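Local coordinates for UPF0131 protein ykqA (Bacillus subtilis, PDB 2QIK) that is a putative gamma-glutamylcyclotransferase that probably releases gamma-glutamyl groups by cyclising them to 5-oxoproline, at residues 13-18 / 117-122; 203-206 / 211-214. All coordinates share one frame; numbering follows the deposited sequence.

Interaction 1. Residues 13-18 / 117-122; sequences KHEKNH and EHQMIS
Glu15 and Gln119 make a small, purely polar contact at the protein surface, joining the loop after strand 3-7 to helix 115-122. They are the two residues that touch between the segments, and together they bury 81 Å². The side chains approach from opposite directions. Gln119 runs straight out from its helix (chi2 176°), whereas Glu15 bends at chi2 (-74°), which brings its carboxylate in front of the amide. Gln119 NE2 donates to Glu15 OE2 at 2.6 Å, meeting the syn lone pair of that oxygen. The bond is short but bent, with an angle of 138° at the hydrogen, and the acceptor is tilted out of the amide plane. On the same front Glu15 OE1 faces Gln119 OE1 at 3.0 Å; two acceptors so close probably offset part of the gain. Glu15 also opens a type I beta turn, in which His18 N bonds to Glu15 O at 3.0 Å. This turn follows residues Tyr8 to Leu11, which by similarity bind substrate in this gamma-glutamylcyclotransferase family, and Asn17 ND2 bonds back to Thr10 OG1. With an alanine in place of the glutamate, the Gln119 amide would lose its carboxylate mate and is likely to be freer to turn. A second link from loop to helix comes from Lys116 NZ, hydrogen-bonded to Lys13 O, while the selenomethionine side chain of Met120 packs on Phe216 of strand 212-221.

Interaction 2. Residues 203-206 / 211-214; sequences KREG and TYRP
The backbone carbonyls of Glu205 and Gly206, just past the end of helix 198-204, accept in turn from Tyr212 N and Thr211 N, where the chain returns to begin strand 212-221. The bond from Thr211 N to Gly206 O is 3.0 Å and nearly straight at the hydrogen (166°); that from Tyr212 N to Glu205 O is longer, 3.3 Å, and more bent. Gly206, with positive phi, is the C-prime residue of a Schellman motif that ends the helix, its own N bonding to Lys203 O. A CB on this residue would lie 2.5 Å from Thr211 OG1, which itself bonds to Ser209 OG, so glycine answers both the turn and the close neighbour. Among the side chains, Glu205 folds at chi2 (-71°) and sets OE1 over one face of the Tyr212 ring, 3.5 Å above its centre, with carboxylate and ring planes 64° apart. An oxygen over a ring face is probably not attractive in itself; the other oxygen, OE2, is hydrogen-bonded to a citrate that probably came from the crystallisation liquor. Tyr212 CD2 also approaches Glu205 O, at 3.3 Å. Beyond the contact, Tyr212 bonds through its hydroxyl to Ala177 O and packs on Leu169 of strand 164-171 and Val234 of strand 224-234, Glu205 rests on Phe232, and Arg204 lies against helix 140-145.

Overall arrangement
Interaction 1 closes before interaction 2 opens along the chain, and their centres lie 20 Å apart, yet the two meet directly: Glu117 CG of helix 115-122 packs on Pro214 CG of strand 212-221 at 3.8 Å. The same glutamate bonds through OE1 to Tyr202 OH, on the helix whose end interaction 2 ties to that strand. Only interaction 1 lies near the substrate residues assigned by similarity, the Glu15 side chain being about 5 Å from that of Thr10. Interaction 2 is away from them, and the citrate beside Glu205 therefore says nothing direct about the substrate site.

Interaction 1. Residues 13-18 / 117-122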
loop_
_atom_site.group_PDB
_atom_site.type_symbol
_atom_site.label_atom_id
_atom_site.label_comp_id
_atom_site.label_asym_id
_atom_site.label_seq_id
_atom_site.Cartn_x
_atom_site.Cartn_y
_atom_site.Cartn_z
ATOM N N LYS A 13 -6.308 -9.300 -5.181
ATOM C CA LYS A 13 -6.039 -9.050 -6.598
ATOM C C LYS A 13 -4.753 -9.732 -6.973
ATOM O O LYS A 13 -3.782 -9.699 -6.231
ATOM C CB LYS A 13 -5.986 -7.524 -6.841
ATOM C CG LYS A 13 -6.076 -7.119 -8.271
ATOM C CD LYS A 13 -5.912 -5.558 -8.368
ATOM C CE LYS A 13 -6.326 -5.104 -9.722
ATOM N NZ LYS A 13 -6.174 -3.602 -9.847
ATOM N N HIS A 14 -4.703 -10.316 -8.155
ATOM C CA HIS A 14 -3.537 -10.962 -8.672
ATOM C C HIS A 14 -3.091 -12.183 -7.887
ATOM O O HIS A 14 -1.940 -12.682 -8.068
ATOM C CB HIS A 14 -2.320 -10.024 -8.823
ATOM C CG HIS A 14 -2.656 -8.791 -9.568
ATOM N ND1 HIS A 14 -2.458 -7.508 -9.166
ATOM C CD2 HIS A 14 -3.268 -8.710 -10.775
ATOM C CE1 HIS A 14 -2.945 -6.680 -10.083
ATOM N NE2 HIS A 14 -3.404 -7.389 -11.085
ATOM N N GLU A 15 -4.001 -12.785 -7.143
ATOM C CA GLU A 15 -3.704 -14.057 -6.475
ATOM C C GLU A 15 -4.574 -15.139 -7.141
ATOM O O GLU A 15 -5.502 -14.869 -7.909
ATOM C CB GLU A 15 -4.101 -13.953 -4.998
ATOM C CG GLU A 15 -3.314 -12.891 -4.239
ATOM C CD GLU A 15 -1.887 -13.217 -3.911
ATOM O OE1 GLU A 15 -1.309 -14.221 -4.374
ATOM O OE2 GLU A 15 -1.325 -12.443 -3.105
ATOM N N LYS A 16 -4.201 -16.404 -6.861
ATOM C CA LYS A 16 -4.696 -17.519 -7.660
ATOM C C LYS A 16 -6.196 -17.699 -7.647
ATOM O O LYS A 16 -6.772 -18.249 -8.583
ATOM C CB LYS A 16 -4.009 -18.790 -7.269
ATOM C CG LYS A 16 -4.277 -19.246 -5.887
ATOM C CD LYS A 16 -3.516 -20.504 -5.578
ATOM C CE LYS A 16 -3.763 -20.962 -4.135
ATOM N NZ LYS A 16 -3.029 -22.202 -3.789
ATOM N N ASN A 17 -6.884 -17.283 -6.603
ATOM C CA ASN A 17 -8.364 -17.419 -6.560
ATOM C C ASN A 17 -9.142 -16.157 -6.829
ATOM O O ASN A 17 -10.362 -16.130 -6.660
ATOM C CB ASN A 17 -8.822 -18.137 -5.273
ATOM C CG ASN A 17 -8.290 -19.574 -5.194
ATOM O OD1 ASN A 17 -8.294 -20.281 -6.191
ATOM N ND2 ASN A 17 -7.896 -19.980 -4.030
ATOM N N HIS A 18 -8.458 -15.083 -7.231
ATOM C CA HIS A 18 -9.134 -13.801 -7.362
ATOM C C HIS A 18 -10.256 -13.843 -8.397
ATOM O O HIS A 18 -11.239 -13.130 -8.256
ATOM C CB HIS A 18 -8.128 -12.739 -7.704
ATOM C CG HIS A 18 -8.695 -11.366 -7.789
ATOM N ND1 HIS A 18 -9.189 -10.698 -6.696
ATOM C CD2 HIS A 18 -8.918 -10.558 -8.843
ATOM C CE1 HIS A 18 -9.639 -9.513 -7.089
ATOM N NE2 HIS A 18 -9.507 -9.416 -8.395
ATOM N N GLU A 117 2.893 -8.944 1.226
ATOM C CA GLU A 117 4.212 -8.605 1.746
ATOM C C GLU A 117 4.941 -9.888 2.101
ATOM O O GLU A 117 6.117 -10.045 1.750
ATOM C CB GLU A 117 4.032 -7.700 2.959
ATOM C CG GLU A 117 5.337 -7.142 3.557
ATOM C CD GLU A 117 6.062 -7.982 4.526
ATOM O OE1 GLU A 117 7.207 -7.578 4.879
ATOM O OE2 GLU A 117 5.477 -8.986 4.977
ATOM N N HIS A 118 4.245 -10.869 2.653
ATOM C CA HIS A 118 4.851 -12.125 3.016
ATOM C C HIS A 118 5.338 -12.817 1.756
ATOM O O HIS A 118 6.406 -13.451 1.746
ATOM C CB HIS A 118 3.852 -12.980 3.789
ATOM C CG HIS A 118 4.257 -14.435 3.896
ATOM N ND1 HIS A 118 3.663 -15.478 3.215
ATOM C CD2 HIS A 118 5.174 -14.986 4.696
ATOM C CE1 HIS A 118 4.254 -16.614 3.559
ATOM N NE2 HIS A 118 5.180 -16.340 4.453
ATOM N N GLN A 119 4.546 -12.829 0.691
ATOM C CA GLN A 119 4.955 -13.501 -0.572
ATOM C C GLN A 119 6.204 -12.852 -1.145
ATOM O O GLN A 119 7.096 -13.505 -1.598
ATOM C CB GLN A 119 3.824 -13.444 -1.570
ATOM C CG GLN A 119 2.605 -14.353 -1.175
ATOM C CD GLN A 119 1.460 -14.192 -2.127
ATOM O OE1 GLN A 119 0.960 -15.222 -2.662
ATOM N NE2 GLN A 119 1.093 -13.007 -2.408
HETATM N N MSE A 120 6.266 -11.532 -1.067
HETATM C CA MSE A 120 7.389 -10.808 -1.590
HETATM C C MSE A 120 8.683 -11.152 -0.873
HETATM O O MSE A 120 9.741 -11.417 -1.473
HETATM C CB MSE A 120 7.123 -9.312 -1.510
HETATM C CG MSE A 120 8.306 -8.386 -1.902
HETATM SE SE MSE A 120 7.940 -6.543 -1.783
HETATM C CE MSE A 120 7.822 -6.471 0.109
ATOM N N ILE A 121 8.643 -11.152 0.470
ATOM C CA ILE A 121 9.845 -11.402 1.225
ATOM C C ILE A 121 10.170 -12.882 1.242
ATOM O O ILE A 121 11.326 -13.254 1.017
ATOM C CB ILE A 121 9.778 -10.795 2.610
ATOM C CG1 ILE A 121 9.800 -9.283 2.497
ATOM C CG2 ILE A 121 10.926 -11.259 3.470
ATOM C CD1 ILE A 121 8.478 -8.701 2.321
ATOM N N SER A 122 9.202 -13.770 1.497
ATOM C CA SER A 122 9.506 -15.182 1.657
ATOM C C SER A 122 9.934 -15.832 0.329
ATOM O O SER A 122 10.632 -16.852 0.354
ATOM C CB SER A 122 8.338 -15.900 2.272
ATOM O OG SER A 122 7.281 -15.984 1.386
#

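Interaction 2. Residues 203-206 / 211-214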
loop_
_atom_site.group_PDB
_atom_site.type_symbol
_atom_site.label_atom_id
_atom_site.label_comp_id
_atom_site.label_asym_id
_atom_site.label_seq_id
_atom_site.Cartn_x
_atom_site.Cartn_y
_atom_site.Cartn_z
ATOM N N LYS A 203 14.139 0.070 6.297
ATOM C CA LYS A 203 14.724 0.923 7.355
ATOM C C LYS A 203 14.383 2.362 7.131
ATOM O O LYS A 203 13.974 3.077 8.067
ATOM C CB LYS A 203 16.244 0.652 7.409
ATOM C CG LYS A 203 16.947 1.542 8.442
ATOM C CD LYS A 203 18.471 1.428 8.448
ATOM C CE LYS A 203 19.182 2.517 9.297
ATOM N NZ LYS A 203 20.587 2.702 8.849
ATOM N N ARG A 204 14.575 2.855 5.914
ATOM C CA ARG A 204 14.265 4.265 5.628
ATOM C C ARG A 204 12.828 4.624 5.956
ATOM O O ARG A 204 12.526 5.699 6.406
ATOM C CB ARG A 204 14.568 4.536 4.148
ATOM C CG ARG A 204 14.345 5.945 3.750
ATOM C CD ARG A 204 14.871 6.259 2.378
ATOM N NE ARG A 204 14.481 7.588 1.912
ATOM C CZ ARG A 204 15.035 8.219 0.902
ATOM N NH1 ARG A 204 16.114 7.732 0.314
ATOM N NH2 ARG A 204 14.541 9.353 0.505
ATOM N N GLU A 205 11.935 3.683 5.717
ATOM C CA GLU A 205 10.493 3.882 5.924
ATOM C C GLU A 205 10.014 3.464 7.288
ATOM O O GLU A 205 8.816 3.521 7.585
ATOM C CB GLU A 205 9.687 3.130 4.832
ATOM C CG GLU A 205 10.110 3.533 3.447
ATOM C CD GLU A 205 9.733 4.847 3.031
ATOM O OE1 GLU A 205 9.067 5.598 3.777
ATOM O OE2 GLU A 205 9.887 5.049 1.773
ATOM N N GLY A 206 10.912 3.078 8.195
ATOM C CA GLY A 206 10.492 2.817 9.548
ATOM C C GLY A 206 9.459 1.712 9.671
ATOM O O GLY A 206 8.589 1.752 10.530
ATOM N N THR A 211 6.021 3.015 11.304
ATOM C CA THR A 211 5.950 4.388 10.734
ATOM C C THR A 211 5.138 4.299 9.438
ATOM O O THR A 211 4.056 4.873 9.308
ATOM C CB THR A 211 7.324 4.979 10.543
ATOM O OG1 THR A 211 8.107 4.904 11.734
ATOM C CG2 THR A 211 7.219 6.438 10.108
ATOM N N TYR A 212 5.670 3.578 8.449
ATOM C CA TYR A 212 5.009 3.225 7.220
ATOM C C TYR A 212 4.846 1.720 7.196
ATOM O O TYR A 212 5.627 0.985 7.830
ATOM C CB TYR A 212 5.820 3.601 5.971
ATOM C CG TYR A 212 5.913 5.101 5.719
ATOM C CD1 TYR A 212 5.186 5.730 4.722
ATOM C CD2 TYR A 212 6.762 5.897 6.490
ATOM C CE1 TYR A 212 5.248 7.064 4.534
ATOM C CE2 TYR A 212 6.821 7.240 6.307
ATOM C CZ TYR A 212 6.053 7.848 5.295
ATOM O OH TYR A 212 6.130 9.208 5.143
ATOM N N ARG A 213 3.917 1.260 6.388
ATOM C CA ARG A 213 3.839 -0.161 6.032
ATOM C C ARG A 213 4.132 -0.358 4.551
ATOM O O ARG A 213 3.831 0.524 3.728
ATOM C CB ARG A 213 2.452 -0.692 6.281
ATOM C CG ARG A 213 1.334 -0.084 5.576
ATOM C CD ARG A 213 0.012 -0.716 5.930
ATOM N NE ARG A 213 -1.020 -0.229 5.160
ATOM C CZ ARG A 213 -1.468 -0.818 3.967
ATOM N NH1 ARG A 213 -1.057 -1.963 3.494
ATOM N NH2 ARG A 213 -2.431 -0.288 3.377
ATOM N N PRO A 214 4.703 -1.514 4.173
ATOM C CA PRO A 214 4.721 -1.904 2.781
ATOM C C PRO A 214 3.301 -2.045 2.282
ATOM O O PRO A 214 2.396 -2.454 3.036
ATOM C CB PRO A 214 5.472 -3.230 2.812
ATOM C CG PRO A 214 6.049 -3.408 4.166
ATOM C CD PRO A 214 5.194 -2.609 5.068
#